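Local structure of 5-cytosine DNA methyltransferase (Entamoeba histolytica, 3QV2) at residues I39-N44 / E58-N63; W80-P85 / K106-L111; N12-F17 / E73-N78; S52-E57 / N288-I293. The protein probably transfers a methyl group from S-adenosyl-L-methionine to carbon 5 of cytosine in nucleic acid, as expected of a Dnmt2-type methyltransferase. One frame throughout, in Å; residues are numbered along the deposited sequence.

Contact 1: residues I39-N44 / E58-N63; sequences IPFDIN and EVQVKN. With SAH (S-adenosyl-L-homocysteine), chain B; SO4 (sulfate ion), chain C.
Phe41 and Gln60 form a single beta bridge at the C-terminal end of strand 36-41: Gln60 N donates to Pro40 O at 2.9 Å, and Asp42 N returns a bond to Gln60 O at 3.0 Å. Gln60 CB lies over one face of the Phe41 ring, 3.5 Å from its centroid and offset toward the rim, a CH-pi contact. A chi1 of -57° sets Gln60 CG anti to the carbonyl carbon, near Phe41 CZ; the amide beyond leads away from the contact. Beside the bridge, Val59 CG1 packs against the backbone at Asp42 N while its CG2 meets Pro40 CG. Beyond it, Ile43 puts CG2 against Val61 O and CD1 against a face of the adenine of S-adenosyl-L-homocysteine, nearest C5 and C6.

Asp42 CB brushes Val59, but its carboxylate turns to the ribose: OD1 takes O2' at 2.7 Å and OD2 takes O3' at 3.0 Å. Asn44 N also reaches OD1, closing an Asx turn, and Gly19 N binds OD2, so both oxygens have a protein donor as well as a sugar hydroxyl. Asn63 OD1 accepts from adenine N6 at 2.9 Å. An acidic residue following the second strand that takes both ribose hydroxyls is characteristic of class I methyltransferases. Two donors on each carboxylate oxygen would probably stabilise its negative charge, and the bridge ties the ribose-binding and adenine-binding residues together.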
# COMPACT_ATOMS: atom_id res chain seq x y z
N ILE A 39 8.79 -2.47 -14.54
CA ILE A 39 7.83 -3.04 -15.48
C ILE A 39 6.58 -3.48 -14.73
O ILE A 39 6.53 -4.58 -14.19
CB ILE A 39 8.40 -4.23 -16.27
CG1 ILE A 39 9.55 -3.78 -17.18
CG2 ILE A 39 7.32 -4.88 -17.11
CD1 ILE A 39 10.85 -3.53 -16.45
N PRO A 40 5.56 -2.61 -14.70
CA PRO A 40 4.32 -2.83 -13.95
C PRO A 40 3.35 -3.78 -14.64
O PRO A 40 3.15 -3.70 -15.85
CB PRO A 40 3.71 -1.42 -13.89
CG PRO A 40 4.19 -0.77 -15.13
CD PRO A 40 5.57 -1.31 -15.39
N PHE A 41 2.75 -4.67 -13.86
CA PHE A 41 1.70 -5.57 -14.35
C PHE A 41 0.44 -5.39 -13.52
O PHE A 41 0.47 -5.51 -12.29
CB PHE A 41 2.16 -7.03 -14.26
CG PHE A 41 3.08 -7.45 -15.37
CD1 PHE A 41 2.60 -8.19 -16.45
CD2 PHE A 41 4.42 -7.12 -15.34
CE1 PHE A 41 3.45 -8.58 -17.47
CE2 PHE A 41 5.28 -7.51 -16.36
CZ PHE A 41 4.79 -8.24 -17.42
N ASP A 42 -0.68 -5.11 -14.19
CA ASP A 42 -1.96 -4.99 -13.51
C ASP A 42 -3.10 -4.94 -14.53
O ASP A 42 -2.95 -4.36 -15.61
CB ASP A 42 -1.99 -3.75 -12.61
CG ASP A 42 -3.06 -3.84 -11.53
OD1 ASP A 42 -4.22 -4.16 -11.87
OD2 ASP A 42 -2.74 -3.58 -10.35
N ILE A 43 -4.22 -5.55 -14.18
CA ILE A 43 -5.36 -5.65 -15.09
C ILE A 43 -6.41 -4.57 -14.83
O ILE A 43 -7.38 -4.44 -15.58
CB ILE A 43 -6.03 -7.03 -15.00
CG1 ILE A 43 -6.57 -7.26 -13.58
CG2 ILE A 43 -5.05 -8.12 -15.38
CD1 ILE A 43 -7.23 -8.61 -13.40
N ASN A 44 -6.22 -3.80 -13.76
CA ASN A 44 -7.16 -2.74 -13.41
C ASN A 44 -6.97 -1.50 -14.27
O ASN A 44 -5.99 -0.77 -14.11
CB ASN A 44 -7.03 -2.38 -11.92
CG ASN A 44 -8.17 -1.53 -11.42
OD1 ASN A 44 -8.17 -0.31 -11.59
ND2 ASN A 44 -9.16 -2.17 -10.80
N GLU A 58 3.66 2.40 -19.94
CA GLU A 58 2.49 1.55 -20.10
C GLU A 58 2.50 0.37 -19.14
O GLU A 58 3.55 -0.22 -18.87
CB GLU A 58 2.37 1.05 -21.54
CG GLU A 58 1.11 0.24 -21.80
CD GLU A 58 0.95 -0.13 -23.26
OE1 GLU A 58 1.92 0.05 -24.03
OE2 GLU A 58 -0.15 -0.59 -23.64
N VAL A 59 1.32 0.03 -18.62
CA VAL A 59 1.18 -1.12 -17.73
C VAL A 59 0.81 -2.37 -18.50
O VAL A 59 -0.12 -2.36 -19.32
CB VAL A 59 0.10 -0.86 -16.66
CG1 VAL A 59 -0.02 -2.07 -15.74
CG2 VAL A 59 0.42 0.39 -15.85
N GLN A 60 1.53 -3.46 -18.24
CA GLN A 60 1.24 -4.74 -18.88
C GLN A 60 -0.01 -5.37 -18.28
O GLN A 60 -0.07 -5.62 -17.08
CB GLN A 60 2.43 -5.69 -18.73
CG GLN A 60 3.74 -5.15 -19.28
CD GLN A 60 3.71 -4.96 -20.78
OE1 GLN A 60 3.97 -3.87 -21.28
NE2 GLN A 60 3.40 -6.03 -21.51
N VAL A 61 -1.00 -5.63 -19.13
CA VAL A 61 -2.29 -6.14 -18.67
C VAL A 61 -2.40 -7.66 -18.77
O VAL A 61 -3.47 -8.22 -18.58
CB VAL A 61 -3.46 -5.50 -19.44
CG1 VAL A 61 -3.49 -4.00 -19.19
CG2 VAL A 61 -3.35 -5.79 -20.92
N LYS A 62 -1.28 -8.31 -19.08
CA LYS A 62 -1.25 -9.77 -19.13
C LYS A 62 -1.63 -10.34 -17.77
O LYS A 62 -1.00 -10.03 -16.76
CB LYS A 62 0.13 -10.26 -19.55
CG LYS A 62 0.25 -11.77 -19.68
CD LYS A 62 -0.72 -12.31 -20.72
CE LYS A 62 -0.61 -13.82 -20.85
NZ LYS A 62 -1.48 -14.35 -21.94
N ASN A 63 -2.67 -11.18 -17.74
CA ASN A 63 -3.16 -11.74 -16.48
C ASN A 63 -2.11 -12.58 -15.78
O ASN A 63 -1.53 -13.49 -16.37
CB ASN A 63 -4.43 -12.56 -16.72
CG ASN A 63 -5.26 -12.71 -15.46
OD1 ASN A 63 -4.89 -13.43 -14.54
ND2 ASN A 63 -6.41 -12.04 -15.42
N SAH B . 0.30 -1.77 -4.21
CA SAH B . -0.44 -1.16 -5.30
CB SAH B . -1.84 -1.76 -5.40
CG SAH B . -2.07 -3.17 -4.92
SD SAH B . -3.76 -3.80 -4.97
C SAH B . -0.49 0.33 -5.11
O SAH B . -1.46 0.99 -5.58
OXT SAH B . 0.44 0.92 -4.47
C5' SAH B . -3.79 -5.31 -5.92
C4' SAH B . -3.78 -5.22 -7.40
O4' SAH B . -3.55 -6.48 -7.92
C3' SAH B . -5.10 -4.78 -7.88
O3' SAH B . -5.00 -3.51 -8.42
C2' SAH B . -5.52 -5.72 -8.88
O2' SAH B . -5.92 -5.05 -10.02
C1' SAH B . -4.33 -6.53 -9.16
N9 SAH B . -4.68 -7.86 -9.59
C8 SAH B . -5.54 -8.74 -9.08
N7 SAH B . -5.51 -9.83 -9.85
C5 SAH B . -4.62 -9.63 -10.85
C6 SAH B . -4.18 -10.40 -11.93
N6 SAH B . -4.71 -11.73 -12.14
N1 SAH B . -3.26 -9.88 -12.76
C2 SAH B . -2.76 -8.66 -12.58
N3 SAH B . -3.16 -7.89 -11.56
C4 SAH B . -4.08 -8.35 -10.69
S SO4 C . 0.69 -16.78 -23.82
O1 SO4 C . -0.75 -16.62 -23.63
O2 SO4 C . 1.27 -17.40 -22.63
O3 SO4 C . 0.94 -17.63 -24.98
O4 SO4 C . 1.29 -15.46 -24.03

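Contact 2: residues W80-P85 / K106-L111; sequences WFMSPP and KSVLHL. With SAH (S-adenosyl-L-homocysteine), chain B.
Pro84 packs on Val108 where the loop after strand 79-82 meets helix 106-115, which lies on the central sheet of this Rossmann-like class I methyltransferase fold. Strand 80-82 and helix 106-111 run nearly antiparallel, at 164°, and their axes come no nearer than 12.2 Å, so side chains have to fill the layer between them.

The tight apolar packing is at Pro84. Its CG touches Val108 CG2 at 3.6 Å, the two side chains crossing at about a right angle, and Pro84 CB also lies against Val108 CG2. Further along, Met82 and Leu111 reach toward each other tip to tip, with Met82 CE 3.8 Å from Leu111 CD1. Met82 CG sits between its backbone N and carbonyl carbon (chi1 69°), and the bend at chi3 (58°) places CE for this meeting. The sulfur is more distant, Met82 SD lying 4.2 Å from Val108 CG2.

The packing is looser where Pro85 and Ser107 face each other, with Pro85 CD 4.5 Å from Ser107 OG. This side borders the cofactor pocket rather than solvent: Pro85 CG approaches C8 of the adenine, Ser107 CB lies near its N6, and Phe17 touches both residues. Ser83, in the same loop, accepts at OG from the amino N of S-adenosyl-L-homocysteine at 2.6 Å. At the far end Trp80 crosses Leu111 obliquely, its indole presenting an edge with CH2 3.6 Å from Leu111 O, in the ring plane.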
# COMPACT_ATOMS: atom_id res chain seq x y z
N TRP A 80 11.71 -8.42 -7.74
CA TRP A 80 10.27 -8.57 -7.71
C TRP A 80 9.65 -7.70 -6.62
O TRP A 80 9.93 -7.89 -5.43
CB TRP A 80 9.87 -10.03 -7.47
CG TRP A 80 9.98 -10.92 -8.66
CD1 TRP A 80 10.61 -10.65 -9.84
CD2 TRP A 80 9.42 -12.23 -8.80
NE1 TRP A 80 10.48 -11.71 -10.70
CE2 TRP A 80 9.75 -12.70 -10.08
CE3 TRP A 80 8.66 -13.06 -7.96
CZ2 TRP A 80 9.36 -13.95 -10.55
CZ3 TRP A 80 8.28 -14.30 -8.42
CH2 TRP A 80 8.63 -14.74 -9.70
N PHE A 81 8.82 -6.75 -7.02
CA PHE A 81 8.00 -5.99 -6.08
C PHE A 81 6.55 -6.42 -6.26
O PHE A 81 6.08 -6.55 -7.39
CB PHE A 81 8.13 -4.49 -6.31
CG PHE A 81 9.44 -3.91 -5.86
CD1 PHE A 81 10.36 -4.70 -5.19
CD2 PHE A 81 9.74 -2.58 -6.08
CE1 PHE A 81 11.56 -4.17 -4.77
CE2 PHE A 81 10.94 -2.04 -5.66
CZ PHE A 81 11.85 -2.84 -5.00
N MET A 82 5.84 -6.63 -5.16
CA MET A 82 4.46 -7.08 -5.25
C MET A 82 3.65 -6.89 -3.97
O MET A 82 4.15 -7.09 -2.86
CB MET A 82 4.41 -8.55 -5.66
CG MET A 82 4.91 -9.51 -4.59
SD MET A 82 4.65 -11.23 -5.04
CE MET A 82 5.56 -11.32 -6.58
N SER A 83 2.40 -6.50 -4.15
CA SER A 83 1.42 -6.50 -3.07
C SER A 83 0.16 -7.18 -3.58
O SER A 83 -0.76 -6.53 -4.08
CB SER A 83 1.13 -5.08 -2.59
OG SER A 83 0.72 -4.26 -3.66
N PRO A 84 0.12 -8.52 -3.47
CA PRO A 84 -0.96 -9.35 -4.01
C PRO A 84 -2.32 -8.97 -3.43
O PRO A 84 -2.37 -8.39 -2.35
CB PRO A 84 -0.57 -10.76 -3.55
CG PRO A 84 0.90 -10.70 -3.33
CD PRO A 84 1.16 -9.32 -2.81
N PRO A 85 -3.40 -9.30 -4.15
CA PRO A 85 -4.76 -9.06 -3.63
C PRO A 85 -4.87 -9.58 -2.20
O PRO A 85 -4.41 -10.69 -1.91
CB PRO A 85 -5.63 -9.89 -4.58
CG PRO A 85 -4.88 -9.89 -5.87
CD PRO A 85 -3.42 -9.92 -5.48
N LYS A 106 -4.76 -17.00 -6.95
CA LYS A 106 -4.23 -17.81 -8.04
C LYS A 106 -3.00 -17.18 -8.69
O LYS A 106 -2.06 -17.88 -9.08
CB LYS A 106 -5.32 -18.05 -9.09
CG LYS A 106 -4.95 -19.08 -10.15
CD LYS A 106 -6.15 -19.43 -11.01
CE LYS A 106 -5.81 -20.52 -12.02
NZ LYS A 106 -4.76 -20.09 -12.98
N SER A 107 -3.00 -15.86 -8.82
CA SER A 107 -1.90 -15.15 -9.47
C SER A 107 -0.59 -15.22 -8.67
O SER A 107 0.47 -15.46 -9.24
CB SER A 107 -2.28 -13.69 -9.74
OG SER A 107 -2.80 -13.07 -8.58
N VAL A 108 -0.68 -15.02 -7.36
CA VAL A 108 0.52 -15.01 -6.52
C VAL A 108 1.08 -16.41 -6.32
O VAL A 108 2.29 -16.59 -6.19
CB VAL A 108 0.26 -14.34 -5.16
CG1 VAL A 108 -0.63 -15.21 -4.29
CG2 VAL A 108 1.58 -14.04 -4.45
N LEU A 109 0.20 -17.41 -6.29
CA LEU A 109 0.64 -18.80 -6.21
C LEU A 109 1.33 -19.20 -7.51
O LEU A 109 2.32 -19.93 -7.49
CB LEU A 109 -0.55 -19.72 -5.93
CG LEU A 109 -1.14 -19.67 -4.52
CD1 LEU A 109 -2.43 -20.49 -4.45
CD2 LEU A 109 -0.13 -20.16 -3.50
N HIS A 110 0.78 -18.73 -8.62
CA HIS A 110 1.34 -19.01 -9.94
C HIS A 110 2.79 -18.53 -10.03
O HIS A 110 3.66 -19.26 -10.50
CB HIS A 110 0.50 -18.33 -11.02
CG HIS A 110 1.08 -18.44 -12.39
ND1 HIS A 110 1.36 -19.64 -12.99
CD2 HIS A 110 1.44 -17.48 -13.28
CE1 HIS A 110 1.86 -19.43 -14.20
NE2 HIS A 110 1.92 -18.13 -14.40
N LEU A 111 3.03 -17.30 -9.59
CA LEU A 111 4.36 -16.71 -9.68
C LEU A 111 5.42 -17.51 -8.94
O LEU A 111 6.54 -17.66 -9.42
CB LEU A 111 4.34 -15.27 -9.16
CG LEU A 111 3.47 -14.28 -9.94
CD1 LEU A 111 3.55 -12.89 -9.33
CD2 LEU A 111 3.89 -14.25 -11.40
N SAH B . 0.30 -1.77 -4.21
CA SAH B . -0.44 -1.16 -5.30
CB SAH B . -1.84 -1.76 -5.40
CG SAH B . -2.07 -3.17 -4.92
SD SAH B . -3.76 -3.80 -4.97
C SAH B . -0.49 0.33 -5.11
O SAH B . -1.46 0.99 -5.58
OXT SAH B . 0.44 0.92 -4.47
C5' SAH B . -3.79 -5.31 -5.92
C4' SAH B . -3.78 -5.22 -7.40
O4' SAH B . -3.55 -6.48 -7.92
C3' SAH B . -5.10 -4.78 -7.88
O3' SAH B . -5.00 -3.51 -8.42
C2' SAH B . -5.52 -5.72 -8.88
O2' SAH B . -5.92 -5.05 -10.02
C1' SAH B . -4.33 -6.53 -9.16
N9 SAH B . -4.68 -7.86 -9.59
C8 SAH B . -5.54 -8.74 -9.08
N7 SAH B . -5.51 -9.83 -9.85
C5 SAH B . -4.62 -9.63 -10.85
C6 SAH B . -4.18 -10.40 -11.93
N6 SAH B . -4.71 -11.73 -12.14
N1 SAH B . -3.26 -9.88 -12.76
C2 SAH B . -2.76 -8.66 -12.58
N3 SAH B . -3.16 -7.89 -11.56
C4 SAH B . -4.08 -8.35 -10.69

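Contact 3: residues N12-F17 / E73-N78; sequences NVIEFF and ESLNCN. With SAH (S-adenosyl-L-homocysteine), chain B; SO4 (sulfate ion), chain D.
Asn12 and Asn78 pair where strand 11-16, an interior strand of the Rossmann-like sheet next to the edge strand 36-41, runs beside the connection from helix 69-74 into the neighbouring parallel strand 79-82. The two side chains pass at a slant with their amide planes only 22° apart, yet their amides do not bond each other; each exchange involves the backbone. Asn78 OD1 accepts from Asn12 N at 2.8 Å, the donor tilted 31° from the carbonyl plane, while Asn78 N donates to Asn12 O at 2.9 Å, in the carbonyl plane and on a lone pair. Asn78 CG lies between its own backbone N and carbonyl carbon (chi1 58°), folding the amide back so that one residue both donates to and accepts from Asn12. The other end of that amide, ND2, binds Gln10 O and a sulfate oxygen, the sulfate probably coming from the crystallisation liquor. Asn12 ND2 turns elsewhere, to Thr37 OG1 and Gln10 OE1.

Next to this polar pair the contact is apolar. Ile14 and Leu75 cross at about a right angle, Ile14 CD1 meeting Leu75 CD2 at 3.8 Å. Leu75 also packs on Ile39 and Phe41 of strand 36-41, so the turn after the helix closes over two adjacent strands. Asn76, with positive phi, is the first residue to depart from helical geometry, and the chain turns there toward Cys77. Cys77 then fits between the two halves of the contact: its CB sits close to Asn12 O, and its SG rests 3.6 Å from Ile14 CG1.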
# COMPACT_ATOMS: atom_id res chain seq x y z
N ASN A 12 16.52 -3.85 -11.65
CA ASN A 12 15.45 -3.95 -12.64
C ASN A 12 14.25 -4.68 -12.05
O ASN A 12 14.31 -5.88 -11.77
CB ASN A 12 15.95 -4.66 -13.89
CG ASN A 12 17.20 -4.02 -14.46
OD1 ASN A 12 18.24 -4.66 -14.60
ND2 ASN A 12 17.10 -2.73 -14.79
N VAL A 13 13.15 -3.94 -11.86
CA VAL A 13 12.02 -4.45 -11.09
C VAL A 13 10.81 -4.81 -11.94
O VAL A 13 10.41 -4.05 -12.82
CB VAL A 13 11.56 -3.42 -10.04
CG1 VAL A 13 10.49 -4.01 -9.14
CG2 VAL A 13 12.74 -2.94 -9.21
N ILE A 14 10.23 -5.98 -11.66
CA ILE A 14 8.91 -6.31 -12.18
C ILE A 14 7.89 -5.96 -11.11
O ILE A 14 7.83 -6.61 -10.06
CB ILE A 14 8.78 -7.79 -12.54
CG1 ILE A 14 9.90 -8.23 -13.49
CG2 ILE A 14 7.42 -8.06 -13.16
CD1 ILE A 14 9.80 -9.68 -13.92
N GLU A 15 7.08 -4.94 -11.36
CA GLU A 15 6.13 -4.45 -10.37
C GLU A 15 4.78 -5.16 -10.50
O GLU A 15 3.85 -4.64 -11.11
CB GLU A 15 5.95 -2.93 -10.53
CG GLU A 15 5.32 -2.23 -9.34
CD GLU A 15 5.39 -0.72 -9.46
OE1 GLU A 15 4.90 -0.02 -8.55
OE2 GLU A 15 5.94 -0.22 -10.47
N PHE A 16 4.70 -6.35 -9.92
CA PHE A 16 3.47 -7.13 -9.96
C PHE A 16 2.36 -6.46 -9.16
O PHE A 16 2.61 -5.90 -8.10
CB PHE A 16 3.71 -8.55 -9.43
CG PHE A 16 4.66 -9.36 -10.26
CD1 PHE A 16 4.28 -9.83 -11.51
CD2 PHE A 16 5.93 -9.66 -9.79
CE1 PHE A 16 5.15 -10.58 -12.27
CE2 PHE A 16 6.80 -10.42 -10.55
CZ PHE A 16 6.41 -10.88 -11.79
N PHE A 17 1.13 -6.53 -9.67
CA PHE A 17 -0.01 -5.89 -9.03
C PHE A 17 0.33 -4.43 -8.74
O PHE A 17 0.10 -3.94 -7.64
CB PHE A 17 -0.39 -6.62 -7.75
CG PHE A 17 -0.33 -8.12 -7.86
CD1 PHE A 17 -1.36 -8.83 -8.44
CD2 PHE A 17 0.77 -8.82 -7.38
CE1 PHE A 17 -1.30 -10.21 -8.55
CE2 PHE A 17 0.84 -10.19 -7.49
CZ PHE A 17 -0.19 -10.89 -8.07
N GLU A 73 10.79 -13.87 -18.11
CA GLU A 73 12.24 -13.93 -18.23
C GLU A 73 12.75 -13.00 -19.33
O GLU A 73 13.88 -12.51 -19.26
CB GLU A 73 12.69 -15.38 -18.48
CG GLU A 73 14.07 -15.70 -17.93
CD GLU A 73 14.40 -17.18 -18.00
OE1 GLU A 73 14.86 -17.74 -16.98
OE2 GLU A 73 14.20 -17.79 -19.07
N SER A 74 11.92 -12.76 -20.34
CA SER A 74 12.28 -11.88 -21.44
C SER A 74 12.54 -10.47 -20.94
O SER A 74 13.23 -9.68 -21.58
CB SER A 74 11.19 -11.87 -22.51
OG SER A 74 10.04 -11.18 -22.06
N LEU A 75 11.97 -10.15 -19.78
CA LEU A 75 12.13 -8.83 -19.18
C LEU A 75 13.55 -8.62 -18.65
O LEU A 75 13.98 -7.48 -18.46
CB LEU A 75 11.11 -8.63 -18.05
CG LEU A 75 9.74 -8.08 -18.44
CD1 LEU A 75 9.25 -8.66 -19.76
CD2 LEU A 75 8.72 -8.33 -17.33
N ASN A 76 14.26 -9.72 -18.41
CA ASN A 76 15.62 -9.65 -17.89
C ASN A 76 15.72 -8.78 -16.64
O ASN A 76 16.60 -7.92 -16.54
CB ASN A 76 16.59 -9.16 -18.96
CG ASN A 76 16.68 -10.10 -20.15
OD1 ASN A 76 16.57 -9.68 -21.30
ND2 ASN A 76 16.86 -11.38 -19.87
N CYS A 77 14.81 -8.99 -15.70
CA CYS A 77 14.81 -8.23 -14.46
C CYS A 77 15.44 -9.04 -13.33
O CYS A 77 15.58 -10.26 -13.44
CB CYS A 77 13.39 -7.82 -14.07
SG CYS A 77 12.68 -6.52 -15.11
N ASN A 78 15.83 -8.36 -12.26
CA ASN A 78 16.47 -9.02 -11.13
C ASN A 78 15.80 -8.71 -9.80
O ASN A 78 16.36 -8.97 -8.73
CB ASN A 78 17.95 -8.63 -11.07
CG ASN A 78 18.16 -7.14 -10.94
OD1 ASN A 78 17.23 -6.40 -10.61
ND2 ASN A 78 19.38 -6.68 -11.20
N SAH B . 0.30 -1.77 -4.21
CA SAH B . -0.44 -1.16 -5.30
CB SAH B . -1.84 -1.76 -5.40
CG SAH B . -2.07 -3.17 -4.92
SD SAH B . -3.76 -3.80 -4.97
C SAH B . -0.49 0.33 -5.11
O SAH B . -1.46 0.99 -5.58
OXT SAH B . 0.44 0.92 -4.47
C5' SAH B . -3.79 -5.31 -5.92
C4' SAH B . -3.78 -5.22 -7.40
O4' SAH B . -3.55 -6.48 -7.92
C3' SAH B . -5.10 -4.78 -7.88
O3' SAH B . -5.00 -3.51 -8.42
C2' SAH B . -5.52 -5.72 -8.88
O2' SAH B . -5.92 -5.05 -10.02
C1' SAH B . -4.33 -6.53 -9.16
N9 SAH B . -4.68 -7.86 -9.59
C8 SAH B . -5.54 -8.74 -9.08
N7 SAH B . -5.51 -9.83 -9.85
C5 SAH B . -4.62 -9.63 -10.85
C6 SAH B . -4.18 -10.40 -11.93
N6 SAH B . -4.71 -11.73 -12.14
N1 SAH B . -3.26 -9.88 -12.76
C2 SAH B . -2.76 -8.66 -12.58
N3 SAH B . -3.16 -7.89 -11.56
C4 SAH B . -4.08 -8.35 -10.69
S SO4 D . 21.66 -8.82 -12.92
O1 SO4 D . 20.35 -8.95 -13.56
O2 SO4 D . 21.50 -8.56 -11.49
O3 SO4 D . 22.40 -10.07 -13.10
O4 SO4 D . 22.40 -7.72 -13.53

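Contact 4: residues S52-E57 / N288-I293; sequences SKNFKE and NFTTQI
Lys53 meets Ile293 with its aliphatic root, the two side chains sliding past each other in opposite directions. Lys53 CG comes to 3.5 Å from Ile293 CG1, a snug carbon contact, and the rest of the lysine chain leads away. Asn54 follows and supplies the polar part. Its amide stacks over one face of the Phe289 ring, offset toward the rim, planes 15° apart, with Asn54 CG 3.4 Å from Phe289 CD1. From there it pairs with one residue's backbone N-H and C=O: Asn54 OD1 accepts from Thr290 N at 2.9 Å, and Asn54 ND2 donates to Thr290 O at 3.0 Å. Thr290 O lies in the plane of the Asn54 amide, though ND2 is tilted 34° from the plane of that carbonyl; ND2 also bonds Ile50 O one turn back. Phe55 comes next, its CE2 at the edge of the Phe289 ring.

The contact thus fastens the last turn of helix 45-55, part of the Rossmann-like methyltransferase fold, to a loop from late in the chain, between helices 276-282 and 298-306. Phe289, Thr291 and Ile293 also rest on Ile50 of the same helix, Phe55 packs against helix 22-29, and Phe289 reaches Ile20 of the cofactor site.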
# COMPACT_ATOMS: atom_id res chain seq x y z
N SER A 52 0.18 5.21 -15.43
CA SER A 52 0.70 5.74 -16.69
C SER A 52 0.74 7.26 -16.68
O SER A 52 1.68 7.87 -17.20
CB SER A 52 -0.13 5.23 -17.87
OG SER A 52 -0.01 3.83 -18.02
N LYS A 53 -0.27 7.88 -16.09
CA LYS A 53 -0.32 9.34 -15.99
C LYS A 53 0.88 9.90 -15.23
O LYS A 53 1.46 10.91 -15.62
CB LYS A 53 -1.62 9.79 -15.31
CG LYS A 53 -1.62 11.24 -14.86
CD LYS A 53 -1.58 12.21 -16.03
CE LYS A 53 -1.62 13.65 -15.56
NZ LYS A 53 -1.68 14.62 -16.69
N ASN A 54 1.25 9.23 -14.14
CA ASN A 54 2.34 9.70 -13.29
C ASN A 54 3.73 9.22 -13.72
O ASN A 54 4.71 9.95 -13.56
CB ASN A 54 2.08 9.31 -11.83
CG ASN A 54 0.91 10.06 -11.22
OD1 ASN A 54 1.07 11.17 -10.73
ND2 ASN A 54 -0.27 9.45 -11.26
N PHE A 55 3.81 8.01 -14.26
CA PHE A 55 5.10 7.42 -14.60
C PHE A 55 5.38 7.38 -16.10
O PHE A 55 6.45 6.96 -16.52
CB PHE A 55 5.23 6.03 -13.98
CG PHE A 55 5.20 6.03 -12.48
CD1 PHE A 55 6.28 6.51 -11.75
CD2 PHE A 55 4.10 5.55 -11.79
CE1 PHE A 55 6.26 6.52 -10.37
CE2 PHE A 55 4.07 5.55 -10.40
CZ PHE A 55 5.16 6.04 -9.70
N LYS A 56 4.41 7.82 -16.89
CA LYS A 56 4.58 7.91 -18.34
C LYS A 56 5.08 6.60 -18.95
O LYS A 56 5.87 6.61 -19.89
CB LYS A 56 5.53 9.05 -18.69
CG LYS A 56 5.19 10.37 -18.02
CD LYS A 56 3.77 10.80 -18.34
CE LYS A 56 3.44 12.13 -17.68
NZ LYS A 56 2.05 12.58 -17.98
N GLU A 57 4.62 5.48 -18.41
CA GLU A 57 4.98 4.17 -18.92
C GLU A 57 3.74 3.29 -18.96
O GLU A 57 2.87 3.41 -18.10
CB GLU A 57 6.06 3.53 -18.05
CG GLU A 57 7.35 4.34 -17.97
CD GLU A 57 8.33 3.77 -16.96
OE1 GLU A 57 8.27 2.55 -16.69
OE2 GLU A 57 9.15 4.55 -16.43
N ASN A 288 4.34 15.72 -6.58
CA ASN A 288 3.87 15.84 -7.96
C ASN A 288 2.99 14.68 -8.40
O ASN A 288 2.28 14.78 -9.41
CB ASN A 288 5.05 16.01 -8.92
CG ASN A 288 5.54 17.44 -8.97
OD1 ASN A 288 4.75 18.38 -8.85
ND2 ASN A 288 6.84 17.62 -9.14
N PHE A 289 3.03 13.58 -7.65
CA PHE A 289 2.14 12.46 -7.92
C PHE A 289 0.70 12.87 -7.63
O PHE A 289 0.44 13.55 -6.64
CB PHE A 289 2.53 11.25 -7.07
CG PHE A 289 1.69 10.03 -7.34
CD1 PHE A 289 2.14 9.03 -8.19
CD2 PHE A 289 0.45 9.88 -6.74
CE1 PHE A 289 1.37 7.91 -8.43
CE2 PHE A 289 -0.33 8.77 -6.98
CZ PHE A 289 0.13 7.78 -7.83
N THR A 290 -0.22 12.47 -8.49
CA THR A 290 -1.63 12.80 -8.30
C THR A 290 -2.56 11.73 -8.86
O THR A 290 -2.33 11.18 -9.93
CB THR A 290 -1.98 14.16 -8.94
OG1 THR A 290 -3.37 14.44 -8.75
CG2 THR A 290 -1.67 14.15 -10.43
N THR A 291 -3.62 11.43 -8.11
CA THR A 291 -4.65 10.51 -8.56
C THR A 291 -5.71 11.29 -9.33
O THR A 291 -6.65 10.71 -9.88
CB THR A 291 -5.32 9.79 -7.38
OG1 THR A 291 -5.99 10.75 -6.56
CG2 THR A 291 -4.28 9.05 -6.55
N GLN A 292 -5.56 12.61 -9.35
CA GLN A 292 -6.49 13.49 -10.03
C GLN A 292 -6.32 13.40 -11.54
O GLN A 292 -6.05 14.40 -12.21
CB GLN A 292 -6.29 14.94 -9.57
CG GLN A 292 -7.38 15.90 -10.03
CD GLN A 292 -8.71 15.64 -9.36
OE1 GLN A 292 -9.01 16.21 -8.32
NE2 GLN A 292 -9.52 14.77 -9.95
N ILE A 293 -6.48 12.20 -12.08
CA ILE A 293 -6.44 11.99 -13.51
C ILE A 293 -7.76 12.46 -14.11
O ILE A 293 -8.83 12.18 -13.57
CB ILE A 293 -6.22 10.51 -13.87
CG1 ILE A 293 -4.74 10.16 -13.81
CG2 ILE A 293 -6.76 10.21 -15.26
CD1 ILE A 293 -4.11 10.36 -12.45

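How the contacts relate
Contact 2 is fully buried, contacts 1 and 3 are partly buried at the same central sheet, and contact 4 lies at the surface. Strand 11-16 connects the first three: it bonds to strand 36-41 of contact 1 on one side and strand 79-82 of contact 2 on the other. Residues 12-17, 39-44 and 80-85 all carry their C-terminal ends to S-adenosyl-L-homocysteine. Contact 2 has no hydrogen bond between its segments and is mainly apolar; contact 1 adds two backbone-backbone bonds, contact 3 one backbone bond and one to an Asn side chain, and contact 4 relies on a side-chain amide. Contact 4 touches contact 1 through Ser52 and residues 58-59, and joins this region to a distant part of the chain.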